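Aminopeptidase-like protein (Chaetomium thermophilum, PDB 5JM6) probably acts as a zinc-dependent aminopeptidase of the M18 family, is built as a dodecamer and is linked to the Cvt pathway of selective autophagy. Local coordinates at residues Asp60-Asn65 with Asp306-Ser311; Val72-Gln77 with Ala313-Leu318; Arg179-Asp184 with Thr190-Val195; Lys263-Gln268 with Trp280-Phe285. All blocks are in the same frame, centred on the assembly; numbering follows the deposited sequence.

Contact 1 of 4, residues Asp60-Asn65 with Asp306-Ser311; sequences DFMTHN and DDKLCS. With ZN (zinc ion), chain G; ZN (zinc ion), chain H.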
# COMPACT_ATOMS: atom_id res chain seq x y z
N ASP A 60 22.71 -46.94 15.53
CA ASP A 60 23.34 -47.66 14.44
C ASP A 60 22.38 -47.87 13.27
O ASP A 60 22.79 -47.82 12.11
CB ASP A 60 23.88 -49.01 14.91
CG ASP A 60 25.01 -48.86 15.90
OD1 ASP A 60 25.72 -47.83 15.85
OD2 ASP A 60 25.20 -49.78 16.72
N PHE A 61 21.11 -48.12 13.58
CA PHE A 61 20.11 -48.28 12.53
C PHE A 61 20.03 -47.00 11.69
O PHE A 61 20.20 -47.06 10.47
CB PHE A 61 18.75 -48.62 13.14
CG PHE A 61 17.60 -48.44 12.19
CD1 PHE A 61 17.44 -49.26 11.09
CD2 PHE A 61 16.66 -47.44 12.42
CE1 PHE A 61 16.38 -49.09 10.22
CE2 PHE A 61 15.60 -47.27 11.56
CZ PHE A 61 15.45 -48.09 10.46
N MET A 62 19.82 -45.86 12.34
CA MET A 62 19.70 -44.59 11.65
C MET A 62 20.94 -44.25 10.82
O MET A 62 20.83 -43.77 9.69
CB MET A 62 19.43 -43.46 12.64
CG MET A 62 18.12 -43.59 13.40
SD MET A 62 16.69 -43.73 12.31
CE MET A 62 16.71 -42.12 11.52
N THR A 63 22.11 -44.51 11.39
CA THR A 63 23.36 -44.17 10.74
C THR A 63 23.58 -44.93 9.42
O THR A 63 23.96 -44.34 8.41
CB THR A 63 24.55 -44.43 11.69
OG1 THR A 63 24.51 -43.49 12.77
CG2 THR A 63 25.88 -44.28 10.95
N HIS A 64 23.36 -46.24 9.45
CA HIS A 64 23.73 -47.09 8.32
C HIS A 64 22.61 -47.49 7.35
O HIS A 64 22.81 -48.34 6.48
CB HIS A 64 24.44 -48.32 8.87
CG HIS A 64 25.72 -47.99 9.57
ND1 HIS A 64 25.84 -48.02 10.94
CD2 HIS A 64 26.90 -47.54 9.09
CE1 HIS A 64 27.07 -47.64 11.27
NE2 HIS A 64 27.73 -47.35 10.17
N ASN A 65 21.42 -46.92 7.52
CA ASN A 65 20.30 -47.22 6.62
C ASN A 65 19.58 -45.95 6.16
O ASN A 65 18.46 -45.68 6.58
CB ASN A 65 19.32 -48.17 7.30
CG ASN A 65 20.02 -49.39 7.88
OD1 ASN A 65 20.30 -50.35 7.16
ND2 ASN A 65 20.31 -49.34 9.17
N ASP A 306 11.31 -38.53 10.83
CA ASP A 306 9.87 -38.58 10.60
C ASP A 306 9.62 -40.00 10.11
O ASP A 306 9.85 -40.38 8.96
CB ASP A 306 9.38 -37.51 9.60
CG ASP A 306 7.84 -37.49 9.45
OD1 ASP A 306 7.21 -38.57 9.37
OD2 ASP A 306 7.24 -36.40 9.42
N ASP A 307 9.10 -40.72 11.10
CA ASP A 307 8.73 -42.13 11.21
C ASP A 307 9.72 -43.28 11.05
O ASP A 307 9.33 -44.41 11.32
CB ASP A 307 7.55 -42.44 10.33
CG ASP A 307 6.33 -42.78 11.15
OD1 ASP A 307 6.42 -42.59 12.39
OD2 ASP A 307 5.32 -43.26 10.62
N LYS A 308 10.98 -43.07 10.68
CA LYS A 308 11.91 -44.18 10.86
C LYS A 308 11.94 -44.54 12.35
O LYS A 308 12.14 -45.70 12.71
CB LYS A 308 13.31 -43.85 10.33
CG LYS A 308 13.50 -44.14 8.84
CD LYS A 308 14.81 -43.56 8.34
CE LYS A 308 15.21 -44.13 6.99
NZ LYS A 308 14.60 -43.41 5.84
N LEU A 309 11.68 -43.56 13.21
CA LEU A 309 11.63 -43.77 14.65
C LEU A 309 10.45 -44.64 15.10
O LEU A 309 10.65 -45.64 15.78
CB LEU A 309 11.59 -42.42 15.38
CG LEU A 309 11.39 -42.42 16.90
CD1 LEU A 309 12.35 -43.37 17.60
CD2 LEU A 309 11.55 -41.02 17.46
N CYS A 310 9.22 -44.26 14.75
CA CYS A 310 8.06 -45.05 15.15
C CYS A 310 8.06 -46.41 14.46
O CYS A 310 7.66 -47.41 15.04
CB CYS A 310 6.75 -44.32 14.86
SG CYS A 310 6.38 -42.94 15.97
N SER A 311 8.51 -46.44 13.21
CA SER A 311 8.58 -47.69 12.46
C SER A 311 9.57 -48.66 13.09
O SER A 311 9.26 -49.83 13.28
CB SER A 311 8.95 -47.43 11.00
OG SER A 311 7.89 -46.79 10.31
ZN ZN G . 6.92 -36.19 7.65
ZN ZN H . 5.32 -39.12 9.47
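K308 is the residue of 306-311 that meets F61 and M62 of helix 55-64 and N65 just after. In sequence order the segment starts at the metal site. The carboxylate of D306 bridges two zinc ions: OD1 binds one at 2.0 Å and OD2 the other at 1.8 Å. H133 and D391 complete the first ion's ligands, E340 and H485 those of the second. D307 follows, with OD2 hydrogen-bonded to H133 N. K308 then turns toward helix 55-64. Its CB lies 3.9 Å from M62 SD, and its CD lies 4.0 Å from M62 CE. Bends at chi2 and chi3 (-56° and -65°) bring the end of the M62 chain to this aliphatic stem. K308 CE packs on N65 O at 3.6 Å. N65 is itself fastened by ND2 to F61 O at 2.6 Å, in the amide plane and on a carbonyl lone pair. The F61 ring comes to the K308 backbone, with CE2 4.0 Å from K308 O, and stacks on W312. One turn on, S311 N bonds back to D307 O. Helix 305-320 thus lies with helices 55-64 and 68-81 on one flank, and with strand 386-394 and helix 495-514 touching its other residues.

Contact 2 of 4, residues Val72-Gln77 with Ala313-Leu318; sequences VDYCKQ and AAFMAL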
# COMPACT_ATOMS: atom_id res chain seq x y z
N VAL A 72 14.11 -51.57 4.47
CA VAL A 72 13.46 -52.85 4.22
C VAL A 72 14.50 -53.98 4.22
O VAL A 72 14.24 -55.06 4.75
CB VAL A 72 12.68 -52.85 2.89
CG1 VAL A 72 12.39 -54.27 2.42
CG2 VAL A 72 11.38 -52.08 3.06
N ASP A 73 15.67 -53.71 3.67
CA ASP A 73 16.75 -54.70 3.67
C ASP A 73 17.21 -55.00 5.10
O ASP A 73 17.55 -56.14 5.42
CB ASP A 73 17.92 -54.21 2.82
CG ASP A 73 19.02 -55.25 2.70
OD1 ASP A 73 18.77 -56.30 2.06
OD2 ASP A 73 20.12 -55.03 3.24
N TYR A 74 17.21 -53.98 5.95
CA TYR A 74 17.57 -54.12 7.35
C TYR A 74 16.56 -55.00 8.09
O TYR A 74 16.93 -55.92 8.81
CB TYR A 74 17.67 -52.74 8.01
CG TYR A 74 17.78 -52.72 9.53
CD1 TYR A 74 16.64 -52.77 10.33
CD2 TYR A 74 19.01 -52.61 10.16
CE1 TYR A 74 16.73 -52.74 11.71
CE2 TYR A 74 19.11 -52.58 11.54
CZ TYR A 74 17.97 -52.64 12.31
OH TYR A 74 18.07 -52.60 13.68
N CYS A 75 15.28 -54.69 7.89
CA CYS A 75 14.21 -55.45 8.52
C CYS A 75 14.19 -56.88 8.00
O CYS A 75 13.95 -57.82 8.76
CB CYS A 75 12.86 -54.78 8.27
SG CYS A 75 12.73 -53.11 8.93
N LYS A 76 14.45 -57.03 6.71
CA LYS A 76 14.38 -58.34 6.08
C LYS A 76 15.47 -59.27 6.61
O LYS A 76 15.23 -60.45 6.82
CB LYS A 76 14.47 -58.20 4.56
CG LYS A 76 14.29 -59.49 3.80
CD LYS A 76 14.30 -59.29 2.29
CE LYS A 76 14.26 -60.63 1.59
NZ LYS A 76 14.33 -60.54 0.11
N GLN A 77 16.66 -58.72 6.87
CA GLN A 77 17.75 -59.53 7.40
C GLN A 77 17.54 -59.91 8.86
O GLN A 77 17.95 -60.99 9.29
CB GLN A 77 19.09 -58.81 7.26
CG GLN A 77 19.53 -58.53 5.83
CD GLN A 77 20.90 -57.88 5.75
OE1 GLN A 77 21.59 -57.75 6.77
NE2 GLN A 77 21.29 -57.47 4.56
N ALA A 313 10.72 -48.77 16.14
CA ALA A 313 10.24 -49.22 17.45
C ALA A 313 9.13 -50.25 17.30
O ALA A 313 9.05 -51.20 18.08
CB ALA A 313 9.77 -48.03 18.27
N ALA A 314 8.27 -50.05 16.30
CA ALA A 314 7.21 -51.01 16.01
C ALA A 314 7.80 -52.34 15.57
O ALA A 314 7.39 -53.40 16.05
CB ALA A 314 6.27 -50.45 14.95
N PHE A 315 8.76 -52.27 14.65
CA PHE A 315 9.46 -53.45 14.17
C PHE A 315 10.11 -54.21 15.33
O PHE A 315 9.95 -55.43 15.44
CB PHE A 315 10.52 -53.05 13.14
CG PHE A 315 11.37 -54.18 12.65
CD1 PHE A 315 10.89 -55.08 11.71
CD2 PHE A 315 12.67 -54.34 13.11
CE1 PHE A 315 11.68 -56.12 11.25
CE2 PHE A 315 13.46 -55.37 12.66
CZ PHE A 315 12.97 -56.27 11.73
N MET A 316 10.82 -53.50 16.19
CA MET A 316 11.48 -54.13 17.33
C MET A 316 10.47 -54.72 18.31
O MET A 316 10.74 -55.74 18.94
CB MET A 316 12.40 -53.14 18.05
CG MET A 316 13.62 -52.70 17.26
SD MET A 316 14.78 -54.03 16.86
CE MET A 316 15.43 -54.42 18.48
N ALA A 317 9.32 -54.08 18.45
CA ALA A 317 8.26 -54.60 19.31
C ALA A 317 7.81 -55.97 18.82
O ALA A 317 7.62 -56.89 19.62
CB ALA A 317 7.09 -53.65 19.36
N LEU A 318 7.64 -56.11 17.51
CA LEU A 318 7.26 -57.40 16.93
C LEU A 318 8.32 -58.45 17.23
O LEU A 318 8.00 -59.56 17.67
CB LEU A 318 7.04 -57.28 15.43
CG LEU A 318 6.48 -58.54 14.76
CD1 LEU A 318 5.15 -58.92 15.38
CD2 LEU A 318 6.34 -58.33 13.26
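C75 and F315 form a sulfur-aromatic contact in the helix-helix packing of the catalytic alpha/beta fold. Here helix 68-81 meets helix 305-320, which runs on from the zinc site. A314 and L318 of the latter touch strand 330-336 of the mixed sheet. F315 points from that helix toward 68-81. Its CG stands opposite the backbone N (chi1 176°), which sends the ring straight across the gap between the helices. C75 SG sits over one face of this ring. It lies 3.9 Å from the F315 centroid and only 13° off the ring normal, so the sulfur faces the pi cloud almost squarely. C75 CB comes in closer to the rim, 3.5 Å from F315 CE1. The ring end passes on to the backbone of 68-81, with F315 CZ 3.5 Å from C75 O. K78 and L79 of the same helix also touch F315. An alanine at this position would probably open a gap between the helices and leave the C75 sulfur without its aromatic partner. Y74 joins from the neighbouring position on 68-81. Its hydroxyl is hydrogen-bonded to W312 NE1 and K78 NZ, which ties the ring to both helices. The Y74 ring also meets that of F61, with the two planes at about 55°. No hydrogen bond crosses between 72-77 and 313-318 themselves. Y74 and F315 come nearest at their ring carbons, Y74 CE1 lying 4.3 Å from F315 CE2.

Contact 3 of 4, residues Arg179-Asp184 with Thr190-Val195; sequences RVIVKD and TTVKLV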
# COMPACT_ATOMS: atom_id res chain seq x y z
N ARG A 179 19.15 -47.56 -4.73
CA ARG A 179 19.22 -48.82 -5.45
C ARG A 179 19.63 -48.62 -6.90
O ARG A 179 19.35 -47.58 -7.51
CB ARG A 179 17.89 -49.54 -5.38
CG ARG A 179 16.76 -48.79 -6.05
CD ARG A 179 15.54 -49.67 -6.12
NE ARG A 179 14.41 -49.01 -6.75
CZ ARG A 179 13.18 -49.50 -6.75
NH1 ARG A 179 12.94 -50.65 -6.14
NH2 ARG A 179 12.20 -48.84 -7.34
N VAL A 180 20.28 -49.64 -7.46
CA VAL A 180 20.70 -49.63 -8.85
C VAL A 180 20.06 -50.80 -9.58
O VAL A 180 20.01 -51.91 -9.05
CB VAL A 180 22.23 -49.71 -8.98
CG1 VAL A 180 22.65 -49.50 -10.43
CG2 VAL A 180 22.90 -48.70 -8.07
N ILE A 181 19.56 -50.55 -10.78
CA ILE A 181 19.01 -51.64 -11.58
C ILE A 181 20.12 -52.16 -12.48
O ILE A 181 20.51 -51.51 -13.45
CB ILE A 181 17.81 -51.17 -12.41
CG1 ILE A 181 16.83 -50.38 -11.53
CG2 ILE A 181 17.10 -52.35 -13.05
CD1 ILE A 181 16.26 -51.18 -10.39
N VAL A 182 20.62 -53.34 -12.15
CA VAL A 182 21.81 -53.89 -12.77
C VAL A 182 21.45 -55.04 -13.70
O VAL A 182 20.50 -55.79 -13.44
CB VAL A 182 22.84 -54.36 -11.70
CG1 VAL A 182 23.74 -55.48 -12.22
CG2 VAL A 182 23.67 -53.19 -11.20
N LYS A 183 22.19 -55.16 -14.79
CA LYS A 183 22.04 -56.29 -15.69
C LYS A 183 23.14 -57.29 -15.38
O LYS A 183 24.31 -57.05 -15.68
CB LYS A 183 22.13 -55.83 -17.14
CG LYS A 183 21.74 -56.89 -18.13
CD LYS A 183 20.32 -57.32 -17.85
CE LYS A 183 19.53 -57.54 -19.13
NZ LYS A 183 18.22 -58.19 -18.85
N ASP A 184 22.77 -58.42 -14.78
CA ASP A 184 23.73 -59.44 -14.39
C ASP A 184 24.33 -60.05 -15.65
O ASP A 184 23.61 -60.64 -16.45
CB ASP A 184 23.05 -60.51 -13.52
CG ASP A 184 24.03 -61.52 -12.92
OD1 ASP A 184 25.18 -61.63 -13.40
OD2 ASP A 184 23.63 -62.21 -11.97
N THR A 190 17.39 -59.09 -15.14
CA THR A 190 17.42 -57.79 -14.49
C THR A 190 17.29 -57.94 -12.97
O THR A 190 16.49 -58.74 -12.48
CB THR A 190 16.29 -56.90 -15.03
OG1 THR A 190 16.34 -56.91 -16.47
CG2 THR A 190 16.45 -55.47 -14.55
N THR A 191 18.12 -57.20 -12.24
CA THR A 191 18.20 -57.31 -10.79
C THR A 191 18.27 -55.93 -10.13
O THR A 191 18.31 -54.91 -10.81
CB THR A 191 19.42 -58.13 -10.34
OG1 THR A 191 20.62 -57.51 -10.84
CG2 THR A 191 19.34 -59.56 -10.87
N VAL A 192 18.31 -55.92 -8.80
CA VAL A 192 18.39 -54.68 -8.03
C VAL A 192 19.47 -54.81 -6.96
O VAL A 192 19.52 -55.80 -6.24
CB VAL A 192 17.05 -54.33 -7.37
CG1 VAL A 192 17.15 -53.00 -6.63
CG2 VAL A 192 15.93 -54.28 -8.40
N LYS A 193 20.34 -53.81 -6.86
CA LYS A 193 21.40 -53.82 -5.85
C LYS A 193 21.41 -52.51 -5.06
O LYS A 193 21.04 -51.46 -5.58
CB LYS A 193 22.77 -54.05 -6.50
CG LYS A 193 22.77 -55.06 -7.65
CD LYS A 193 22.50 -56.49 -7.17
CE LYS A 193 23.75 -57.12 -6.59
NZ LYS A 193 24.93 -56.92 -7.47
N LEU A 194 21.84 -52.59 -3.80
CA LEU A 194 21.92 -51.41 -2.94
C LEU A 194 23.32 -50.81 -2.99
O LEU A 194 24.31 -51.52 -3.14
CB LEU A 194 21.57 -51.76 -1.49
CG LEU A 194 20.17 -52.27 -1.14
CD1 LEU A 194 20.03 -52.35 0.38
CD2 LEU A 194 19.08 -51.41 -1.74
N VAL A 195 23.39 -49.49 -2.89
CA VAL A 195 24.66 -48.78 -2.97
C VAL A 195 24.68 -47.60 -2.00
O VAL A 195 23.63 -47.05 -1.65
CB VAL A 195 24.94 -48.30 -4.41
CG1 VAL A 195 24.11 -47.07 -4.74
CG2 VAL A 195 26.42 -48.01 -4.60
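V180 and K193 pair through two backbone bonds, V180 N to K193 O at 2.7 Å and K193 N to V180 O at 2.9 Å. The second hydrogen-bonded pair is V182 with T191. V182 O takes two donors there. T191 N reaches it at 3.0 Å. T191 OG1 reaches it at 3.1 Å from well above the carbonyl plane. The hydroxyl can do so because it stands between the backbone N and the carbonyl carbon of its own residue (chi1 59°). A valine in place of T191 would probably cost V182 O this second donor and leave the backbone N-H to hold it. These bonds make the antiparallel beta hairpin of strands 174-183 and 190-196, the latter outermost in its sheet within the chain. The packed part is made by buried side chains on both faces. On one, V180 CG2 meets V195 CG1 at 3.9 Å, and I265 and L269 lie against V180. On the other, I181 CG2 meets T190 CG2 at 3.5 Å, and W517 of the second subunit packs on both residues. The open part is on strand 190-196, where K193 and L194 are partly exposed. V192 is exposed to solvent, although its CG2 runs beside I181 CD1 at 3.7 Å. R179 NH2, paired with E281 within the chain, also forms a salt bridge with D429 of the second subunit. K183 NZ bonds to G188 O and only weakly to T190 OG1.

Contact 4 of 4, residues Lys263-Gln268 with Trp280-Phe285; sequences KLILSQ and WELELF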
# COMPACT_ATOMS: atom_id res chain seq x y z
N LYS A 263 31.17 -44.08 -12.37
CA LYS A 263 32.35 -44.88 -12.07
C LYS A 263 32.43 -45.22 -10.59
O LYS A 263 32.84 -46.32 -10.22
CB LYS A 263 33.64 -44.16 -12.49
CG LYS A 263 33.75 -43.82 -13.96
CD LYS A 263 35.08 -43.14 -14.21
CE LYS A 263 34.94 -41.97 -15.16
NZ LYS A 263 36.15 -41.10 -15.14
N LEU A 264 32.04 -44.27 -9.75
CA LEU A 264 32.06 -44.49 -8.32
C LEU A 264 31.06 -45.58 -7.95
O LEU A 264 31.37 -46.48 -7.19
CB LEU A 264 31.75 -43.19 -7.56
CG LEU A 264 32.25 -43.14 -6.11
CD1 LEU A 264 33.76 -43.29 -6.07
CD2 LEU A 264 31.83 -41.84 -5.44
N ILE A 265 29.86 -45.50 -8.53
CA ILE A 265 28.83 -46.50 -8.28
C ILE A 265 29.23 -47.88 -8.82
O ILE A 265 28.96 -48.89 -8.17
CB ILE A 265 27.48 -46.06 -8.90
CG1 ILE A 265 26.96 -44.79 -8.22
CG2 ILE A 265 26.44 -47.18 -8.81
CD1 ILE A 265 26.81 -44.91 -6.72
N LEU A 266 29.88 -47.92 -9.98
CA LEU A 266 30.28 -49.21 -10.57
C LEU A 266 31.30 -49.95 -9.71
O LEU A 266 31.27 -51.18 -9.64
CB LEU A 266 30.84 -49.02 -11.98
CG LEU A 266 29.92 -48.73 -13.17
CD1 LEU A 266 30.75 -48.20 -14.32
CD2 LEU A 266 29.16 -49.98 -13.60
N SER A 267 32.22 -49.22 -9.09
CA SER A 267 33.24 -49.87 -8.26
C SER A 267 32.60 -50.44 -7.00
O SER A 267 32.96 -51.54 -6.57
CB SER A 267 34.36 -48.89 -7.90
OG SER A 267 34.09 -48.23 -6.67
N GLN A 268 31.66 -49.70 -6.42
CA GLN A 268 30.96 -50.16 -5.22
C GLN A 268 30.22 -51.47 -5.47
O GLN A 268 30.09 -52.30 -4.58
CB GLN A 268 29.95 -49.11 -4.74
CG GLN A 268 30.51 -47.72 -4.55
CD GLN A 268 31.03 -47.49 -3.15
OE1 GLN A 268 30.57 -48.10 -2.19
NE2 GLN A 268 32.01 -46.59 -3.03
N TRP A 280 18.98 -46.21 -11.98
CA TRP A 280 19.15 -46.29 -10.53
C TRP A 280 18.21 -45.32 -9.84
O TRP A 280 17.70 -44.38 -10.44
CB TRP A 280 20.60 -46.02 -10.11
CG TRP A 280 21.19 -44.68 -10.49
CD1 TRP A 280 20.56 -43.46 -10.47
CD2 TRP A 280 22.55 -44.41 -10.85
NE1 TRP A 280 21.43 -42.47 -10.84
CE2 TRP A 280 22.66 -43.03 -11.07
CE3 TRP A 280 23.68 -45.22 -11.01
CZ2 TRP A 280 23.86 -42.43 -11.45
CZ3 TRP A 280 24.87 -44.62 -11.40
CH2 TRP A 280 24.95 -43.24 -11.61
N GLU A 281 17.94 -45.60 -8.57
CA GLU A 281 17.17 -44.68 -7.75
C GLU A 281 18.06 -44.20 -6.62
O GLU A 281 18.30 -44.93 -5.66
CB GLU A 281 15.92 -45.38 -7.22
CG GLU A 281 14.64 -44.60 -7.41
CD GLU A 281 13.41 -45.45 -7.20
OE1 GLU A 281 12.50 -45.03 -6.45
OE2 GLU A 281 13.34 -46.55 -7.79
N LEU A 282 18.53 -42.97 -6.71
CA LEU A 282 19.49 -42.45 -5.75
C LEU A 282 18.99 -41.14 -5.16
O LEU A 282 18.34 -40.35 -5.84
CB LEU A 282 20.86 -42.25 -6.41
CG LEU A 282 21.53 -43.48 -7.01
CD1 LEU A 282 22.83 -43.11 -7.71
CD2 LEU A 282 21.79 -44.53 -5.95
N GLU A 283 19.31 -40.92 -3.89
CA GLU A 283 18.91 -39.70 -3.21
C GLU A 283 20.07 -39.15 -2.40
O GLU A 283 21.07 -39.84 -2.17
CB GLU A 283 17.71 -39.97 -2.30
CG GLU A 283 17.93 -41.09 -1.30
CD GLU A 283 16.66 -41.50 -0.59
OE1 GLU A 283 15.68 -41.84 -1.28
OE2 GLU A 283 16.65 -41.50 0.66
N LEU A 284 19.95 -37.90 -1.99
CA LEU A 284 20.93 -37.29 -1.11
C LEU A 284 20.45 -37.37 0.33
O LEU A 284 19.27 -37.16 0.61
CB LEU A 284 21.20 -35.84 -1.52
CG LEU A 284 21.67 -35.66 -2.96
CD1 LEU A 284 21.92 -34.20 -3.28
CD2 LEU A 284 22.92 -36.49 -3.22
N PHE A 285 21.36 -37.70 1.24
CA PHE A 285 21.04 -37.73 2.65
C PHE A 285 22.19 -37.13 3.44
O PHE A 285 23.30 -37.00 2.94
CB PHE A 285 20.75 -39.16 3.13
CG PHE A 285 21.88 -40.12 2.91
CD1 PHE A 285 21.98 -40.84 1.72
CD2 PHE A 285 22.85 -40.32 3.88
CE1 PHE A 285 23.01 -41.72 1.51
CE2 PHE A 285 23.89 -41.21 3.68
CZ PHE A 285 23.97 -41.91 2.49
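E281 OE2 is gripped by two groups, R179 NH2 in a salt bridge and S430 OG of the second subunit in a hydrogen bond. Its neighbours W280 and L282 point the other way, toward helix 259-268, where they meet I265. This part of the contact is wholly apolar. I265 CG1 lies 3.8 Å from W280 CZ3, and its CG2 branch is 4.0 Å from W280 CE3. Both branches come obliquely to the CZ3-CE3 corner of the six-membered ring, from one side. W280 CG lies between its backbone N and carbonyl carbon (chi1 60°), and this sends the indole out from the strand toward helix 259-268. L282 CD1 sits over the centre of one indole face. The same methyl reaches I265 CD1, more loosely, at 4.5 Å. F253 meets W280 edge-to-face, and L261 and V262 of the helix also touch it. V195 of strand 190-196, the outermost strand on that side, also packs on I265. On the helix itself S267 OG bonds back to L264 O at 3.3 Å. L264 packs on L295 of a third subunit. The arrangement is a helix laid over one face of an antiparallel sheet, consistent with the subunit-contacting domain that M18 aminopeptidases carry beside their catalytic domain.

In the fold
From the N terminus, helices 55-64 and 68-81 come first; their partners come some 240 residues later. The hairpin of contact 3 then closes over a short turn. Contact 4 follows in series, bringing helix 259-268 onto strand 277-286 of the same sheet. Helix 305-320 next closes contact 1 and, a turn or two later, contact 2. These two long loops cross, and both enclose contacts 3 and 4. Contacts 1 and 2 touch and share helix 305-320. D73 CB on L194 CD1 joins the helices of the catalytic part to the hairpin. Contacts 3 and 4 adjoin on neighbouring strands 174-183 and 277-286 of one sheet, and both touch the second subunit.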